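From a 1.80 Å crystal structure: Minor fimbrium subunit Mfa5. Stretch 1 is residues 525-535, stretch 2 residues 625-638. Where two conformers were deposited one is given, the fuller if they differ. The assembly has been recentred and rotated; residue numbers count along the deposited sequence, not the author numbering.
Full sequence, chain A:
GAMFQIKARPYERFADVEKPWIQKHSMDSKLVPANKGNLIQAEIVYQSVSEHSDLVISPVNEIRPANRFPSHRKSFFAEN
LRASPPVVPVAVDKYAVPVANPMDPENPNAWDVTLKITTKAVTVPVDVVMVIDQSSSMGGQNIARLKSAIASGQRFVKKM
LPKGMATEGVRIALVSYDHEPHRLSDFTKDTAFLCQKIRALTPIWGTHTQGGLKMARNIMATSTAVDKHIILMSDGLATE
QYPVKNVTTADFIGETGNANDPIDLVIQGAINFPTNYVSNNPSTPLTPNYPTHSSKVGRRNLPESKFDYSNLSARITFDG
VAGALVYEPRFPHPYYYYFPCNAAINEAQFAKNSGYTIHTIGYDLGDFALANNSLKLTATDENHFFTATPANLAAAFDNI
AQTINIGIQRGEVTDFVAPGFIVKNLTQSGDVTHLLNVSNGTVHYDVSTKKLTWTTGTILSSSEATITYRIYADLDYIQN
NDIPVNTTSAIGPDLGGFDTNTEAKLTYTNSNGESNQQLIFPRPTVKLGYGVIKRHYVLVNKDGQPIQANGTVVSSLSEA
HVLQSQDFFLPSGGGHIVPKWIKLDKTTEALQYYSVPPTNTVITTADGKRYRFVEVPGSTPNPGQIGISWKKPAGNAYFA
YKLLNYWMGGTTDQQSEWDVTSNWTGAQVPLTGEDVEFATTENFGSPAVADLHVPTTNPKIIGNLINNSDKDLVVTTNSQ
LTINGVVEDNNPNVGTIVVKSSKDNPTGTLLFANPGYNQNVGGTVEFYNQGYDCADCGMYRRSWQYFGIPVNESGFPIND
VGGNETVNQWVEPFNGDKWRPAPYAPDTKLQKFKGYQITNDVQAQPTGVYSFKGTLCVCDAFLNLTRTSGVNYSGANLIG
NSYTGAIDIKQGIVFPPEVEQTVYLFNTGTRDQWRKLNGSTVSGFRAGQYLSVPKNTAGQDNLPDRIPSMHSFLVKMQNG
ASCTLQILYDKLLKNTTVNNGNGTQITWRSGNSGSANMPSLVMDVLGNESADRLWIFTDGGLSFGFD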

# COMPACT_ATOMS: atom_id res chain seq x y z
N THR A 525 -22.77 -15.75 -9.75
CA THR A 525 -24.02 -16.24 -10.33
C THR A 525 -24.34 -17.59 -9.71
O THR A 525 -23.45 -18.40 -9.50
CB THR A 525 -23.93 -16.37 -11.85
OG1 THR A 525 -22.89 -17.29 -12.22
CG2 THR A 525 -23.67 -15.04 -12.50
N VAL A 526 -25.64 -17.84 -9.46
CA VAL A 526 -26.04 -19.02 -8.71
C VAL A 526 -27.31 -19.60 -9.32
O VAL A 526 -28.15 -18.88 -9.87
CB VAL A 526 -26.27 -18.74 -7.20
CG1 VAL A 526 -25.00 -18.20 -6.54
CG2 VAL A 526 -27.40 -17.80 -7.00
N LYS A 527 -27.43 -20.91 -9.21
CA LYS A 527 -28.67 -21.64 -9.50
C LYS A 527 -29.18 -22.30 -8.23
O LYS A 527 -28.40 -22.86 -7.44
CB LYS A 527 -28.45 -22.68 -10.61
CG LYS A 527 -28.05 -22.06 -11.94
CD LYS A 527 -27.64 -23.11 -12.99
CE LYS A 527 -27.13 -22.41 -14.25
NZ LYS A 527 -26.62 -23.34 -15.28
N LEU A 528 -30.49 -22.22 -8.01
CA LEU A 528 -31.10 -22.82 -6.83
C LEU A 528 -30.88 -24.33 -6.84
O LEU A 528 -30.87 -24.97 -7.89
CB LEU A 528 -32.60 -22.51 -6.79
CG LEU A 528 -33.00 -21.22 -6.10
CD1 LEU A 528 -32.36 -20.06 -6.85
CD2 LEU A 528 -34.49 -21.08 -6.12
N GLY A 529 -30.70 -24.90 -5.65
CA GLY A 529 -30.50 -26.33 -5.51
C GLY A 529 -31.75 -27.10 -5.07
O GLY A 529 -31.79 -28.32 -5.25
N TYR A 530 -32.74 -26.41 -4.50
CA TYR A 530 -33.95 -27.04 -3.98
C TYR A 530 -35.19 -26.21 -4.24
O TYR A 530 -35.19 -25.00 -4.02
CB TYR A 530 -33.83 -27.28 -2.44
CG TYR A 530 -32.67 -28.18 -2.12
CD1 TYR A 530 -32.82 -29.56 -2.05
CD2 TYR A 530 -31.39 -27.65 -1.97
CE1 TYR A 530 -31.74 -30.38 -1.81
CE2 TYR A 530 -30.31 -28.45 -1.73
CZ TYR A 530 -30.48 -29.81 -1.65
OH TYR A 530 -29.39 -30.60 -1.40
N GLY A 531 -36.27 -26.87 -4.65
CA GLY A 531 -37.55 -26.23 -4.82
C GLY A 531 -38.59 -26.79 -3.86
O GLY A 531 -38.27 -27.58 -2.96
N VAL A 532 -39.82 -26.32 -4.03
CA VAL A 532 -40.94 -26.77 -3.23
C VAL A 532 -42.15 -26.99 -4.12
O VAL A 532 -42.26 -26.44 -5.22
CB VAL A 532 -41.32 -25.78 -2.12
CG1 VAL A 532 -40.17 -25.59 -1.15
CG2 VAL A 532 -41.77 -24.45 -2.70
N ILE A 533 -43.08 -27.81 -3.63
CA ILE A 533 -44.39 -27.97 -4.25
C ILE A 533 -45.43 -27.80 -3.16
O ILE A 533 -45.44 -28.55 -2.18
CB ILE A 533 -44.53 -29.33 -4.97
CG1 ILE A 533 -43.64 -29.31 -6.21
CG2 ILE A 533 -46.00 -29.61 -5.35
CD1 ILE A 533 -43.46 -30.65 -6.93
N LYS A 534 -46.22 -26.75 -3.29
CA LYS A 534 -47.27 -26.45 -2.34
C LYS A 534 -48.57 -27.08 -2.86
O LYS A 534 -48.83 -27.06 -4.06
CB LYS A 534 -47.45 -24.95 -2.19
CG LYS A 534 -46.21 -24.25 -1.68
CD LYS A 534 -46.52 -22.80 -1.35
CE LYS A 534 -45.81 -21.83 -2.28
NZ LYS A 534 -45.91 -20.42 -1.75
N ARG A 535 -49.34 -27.66 -1.94
CA ARG A 535 -50.66 -28.21 -2.25
C ARG A 535 -51.70 -27.33 -1.56
O ARG A 535 -51.61 -27.08 -0.36
CB ARG A 535 -50.75 -29.66 -1.77
CG ARG A 535 -49.76 -30.56 -2.49
CD ARG A 535 -49.96 -32.03 -2.13
NE ARG A 535 -49.42 -32.32 -0.80
CZ ARG A 535 -49.15 -33.54 -0.35
NH1 ARG A 535 -49.41 -34.61 -1.10
NH2 ARG A 535 -48.62 -33.69 0.85
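Stretch 2, residues 625-638: QIGISWKKPAGNAY

Parallel β-strands pair by a rule that antiparallel strands do not need: a residue on one strand sends both its NH and its CO to the two neighbours of its partner, so the hydrogen bonds slant along the ladder. Residues 625-638 of the minor fimbrium subunit Mfa5, packed on residues 525-535 of the same chain, give a compact example, in which a chain reversal allows one segment to meet the same strand twice. The contact buries 755 Å² in all, both sides summed.

Stretch 2 enters as a strand, residues 625-628, in extended conformation and running roughly against strand 530-535, with 150° between their directions. The axes come no closer than 7.9 Å, so this is a contact of side chains and not of paired backbones. Gln625 stays out of reach. Ile626 points toward stretch 1 and sets its CG2 4.0 Å from CG2 of Ile533. Gly627 makes no contact, and Ile628 again points toward the other stretch, as the alternation of an extended chain requires; its CG2 lies 4.0 Å from CG1 of Ile533, and its CD1 approaches CA of Gly531 at 4.3 Å. A β-carbon on that glycine would be crowded by this methyl and would clash with O of Pro633.

The chain then turns. Ser629 closes the bend with its own backbone, its N donating to O of Lys632 at 2.9 Å, while its OG accepts from N of Lys632 at 3.0 Å. Within the bend, Trp630 (phi/psi -66/-24) gives up more surface to stretch 1 than any other residue of stretch 2. The aliphatic part of Lys527 lies over one face of its indole: CG of Lys527 stands 3.5 Å from the centroid of the six-membered ring of Trp630, only 7° off the normal, a CH-π contact. CB of Trp630 also lies 3.5 Å from O of Leu528. Lys631 and Lys632 point away, and Pro633 brings its CG to 3.6 Å from CD2 of Leu528.

From here the backbone is paired. The O of Pro633 accepts from N of Val532 at 2.8 Å, opening the ladder, and strand 634-638 then runs parallel to strand 530-535, with axes 15° apart and 4.6 Å at closest approach. Ala634 pairs with Val532, its CB 4.0 Å from CG2 of Val532 on their shared face. Gly635 follows opposite Ile533: its N donates to O of Val532 and its O accepts from N of Lys534, both at 2.9 Å. A β-carbon here would clash with CG2 of Ile626, so the bare glycine leaves room for the earlier strand's side chain. Asn636 pairs with Lys534, and a water links them, 2.9 Å from both OD1 of Asn636 and NZ of Lys534. Ala637, opposite Arg535, completes the slanting pattern, its N donating to O of Lys534 at 2.8 Å. Tyr638 points away, beyond the contact.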

# COMPACT_ATOMS: atom_id res chain seq x y z
N GLN A 625 -49.54 -33.67 -12.40
CA GLN A 625 -48.17 -33.34 -12.77
C GLN A 625 -47.88 -31.89 -12.40
O GLN A 625 -48.55 -30.98 -12.89
CB GLN A 625 -47.97 -33.56 -14.27
CG GLN A 625 -48.10 -35.01 -14.69
CD GLN A 625 -46.91 -35.81 -14.24
OE1 GLN A 625 -46.97 -36.54 -13.25
NE2 GLN A 625 -45.81 -35.66 -14.97
N ILE A 626 -46.89 -31.70 -11.51
CA ILE A 626 -46.44 -30.37 -11.09
C ILE A 626 -44.94 -30.31 -11.34
O ILE A 626 -44.20 -31.20 -10.91
CB ILE A 626 -46.75 -30.09 -9.61
CG1 ILE A 626 -48.24 -30.28 -9.31
CG2 ILE A 626 -46.30 -28.67 -9.22
CD1 ILE A 626 -49.15 -29.24 -9.88
N GLY A 627 -44.49 -29.25 -12.00
CA GLY A 627 -43.10 -29.14 -12.45
C GLY A 627 -42.38 -27.95 -11.82
O GLY A 627 -42.98 -26.90 -11.60
N ILE A 628 -41.10 -28.17 -11.50
CA ILE A 628 -40.25 -27.15 -10.90
C ILE A 628 -38.87 -27.20 -11.54
O ILE A 628 -38.46 -28.20 -12.14
CB ILE A 628 -40.12 -27.32 -9.37
CG1 ILE A 628 -39.65 -28.74 -9.02
CG2 ILE A 628 -41.43 -27.00 -8.69
CD1 ILE A 628 -39.49 -28.98 -7.53
N SER A 629 -38.14 -26.08 -11.40
CA SER A 629 -36.77 -25.99 -11.90
C SER A 629 -36.03 -24.96 -11.05
O SER A 629 -36.62 -24.27 -10.23
CB SER A 629 -36.71 -25.55 -13.36
OG SER A 629 -37.09 -24.17 -13.46
N TRP A 630 -34.73 -24.81 -11.32
CA TRP A 630 -33.97 -23.78 -10.61
C TRP A 630 -34.43 -22.37 -10.95
O TRP A 630 -34.26 -21.47 -10.13
CB TRP A 630 -32.48 -23.95 -10.88
CG TRP A 630 -31.97 -23.61 -12.22
CD1 TRP A 630 -31.72 -24.47 -13.24
CD2 TRP A 630 -31.56 -22.32 -12.67
NE1 TRP A 630 -31.20 -23.80 -14.32
CE2 TRP A 630 -31.10 -22.47 -14.00
CE3 TRP A 630 -31.56 -21.04 -12.09
CZ2 TRP A 630 -30.63 -21.40 -14.75
CZ3 TRP A 630 -31.09 -19.97 -12.85
CH2 TRP A 630 -30.63 -20.16 -14.16
N LYS A 631 -35.04 -22.17 -12.12
CA LYS A 631 -35.58 -20.87 -12.46
C LYS A 631 -37.02 -20.67 -12.00
O LYS A 631 -37.47 -19.53 -11.85
CB LYS A 631 -35.50 -20.63 -13.97
CG LYS A 631 -34.10 -20.74 -14.54
CD LYS A 631 -34.11 -20.51 -16.06
CE LYS A 631 -33.80 -19.05 -16.41
NZ LYS A 631 -34.78 -18.11 -15.83
N LYS A 632 -37.77 -21.75 -11.81
CA LYS A 632 -39.17 -21.67 -11.39
C LYS A 632 -39.34 -22.72 -10.30
O LYS A 632 -39.80 -23.84 -10.55
CB LYS A 632 -40.10 -21.92 -12.58
CG LYS A 632 -40.04 -20.81 -13.63
CD LYS A 632 -40.47 -19.45 -13.06
CE LYS A 632 -40.35 -18.34 -14.12
NZ LYS A 632 -40.60 -17.00 -13.49
N PRO A 633 -38.94 -22.40 -9.07
CA PRO A 633 -38.72 -23.44 -8.06
C PRO A 633 -39.87 -23.68 -7.10
O PRO A 633 -39.68 -24.46 -6.16
CB PRO A 633 -37.52 -22.86 -7.29
CG PRO A 633 -37.88 -21.39 -7.22
CD PRO A 633 -38.38 -21.09 -8.64
N ALA A 634 -41.02 -23.03 -7.29
CA ALA A 634 -42.14 -23.11 -6.36
C ALA A 634 -43.40 -23.50 -7.14
O ALA A 634 -44.09 -22.65 -7.70
CB ALA A 634 -42.35 -21.79 -5.62
N GLY A 635 -43.65 -24.80 -7.22
CA GLY A 635 -44.87 -25.26 -7.83
C GLY A 635 -46.07 -25.17 -6.89
O GLY A 635 -45.95 -25.12 -5.66
N ASN A 636 -47.26 -25.14 -7.49
CA ASN A 636 -48.49 -24.99 -6.72
C ASN A 636 -49.55 -25.90 -7.34
O ASN A 636 -49.87 -25.75 -8.52
CB ASN A 636 -49.00 -23.54 -6.69
CG ASN A 636 -48.15 -22.63 -5.83
OD1 ASN A 636 -48.34 -22.54 -4.61
ND2 ASN A 636 -47.19 -21.97 -6.46
N ALA A 637 -50.07 -26.83 -6.55
CA ALA A 637 -51.22 -27.64 -6.93
C ALA A 637 -52.46 -27.06 -6.26
O ALA A 637 -52.42 -26.69 -5.08
CB ALA A 637 -51.04 -29.09 -6.51
N TYR A 638 -53.54 -26.99 -7.04
CA TYR A 638 -54.84 -26.52 -6.55
C TYR A 638 -55.82 -27.69 -6.65
O TYR A 638 -56.29 -28.02 -7.73
CB TYR A 638 -55.32 -25.33 -7.35
CG TYR A 638 -54.51 -24.11 -6.98
CD1 TYR A 638 -54.85 -23.35 -5.88
CD2 TYR A 638 -53.38 -23.76 -7.70
CE1 TYR A 638 -54.12 -22.25 -5.50
CE2 TYR A 638 -52.63 -22.64 -7.33
CZ TYR A 638 -53.02 -21.89 -6.22
OH TYR A 638 -52.32 -20.78 -5.79
O HOH W 1 -48.22 -19.87 -3.39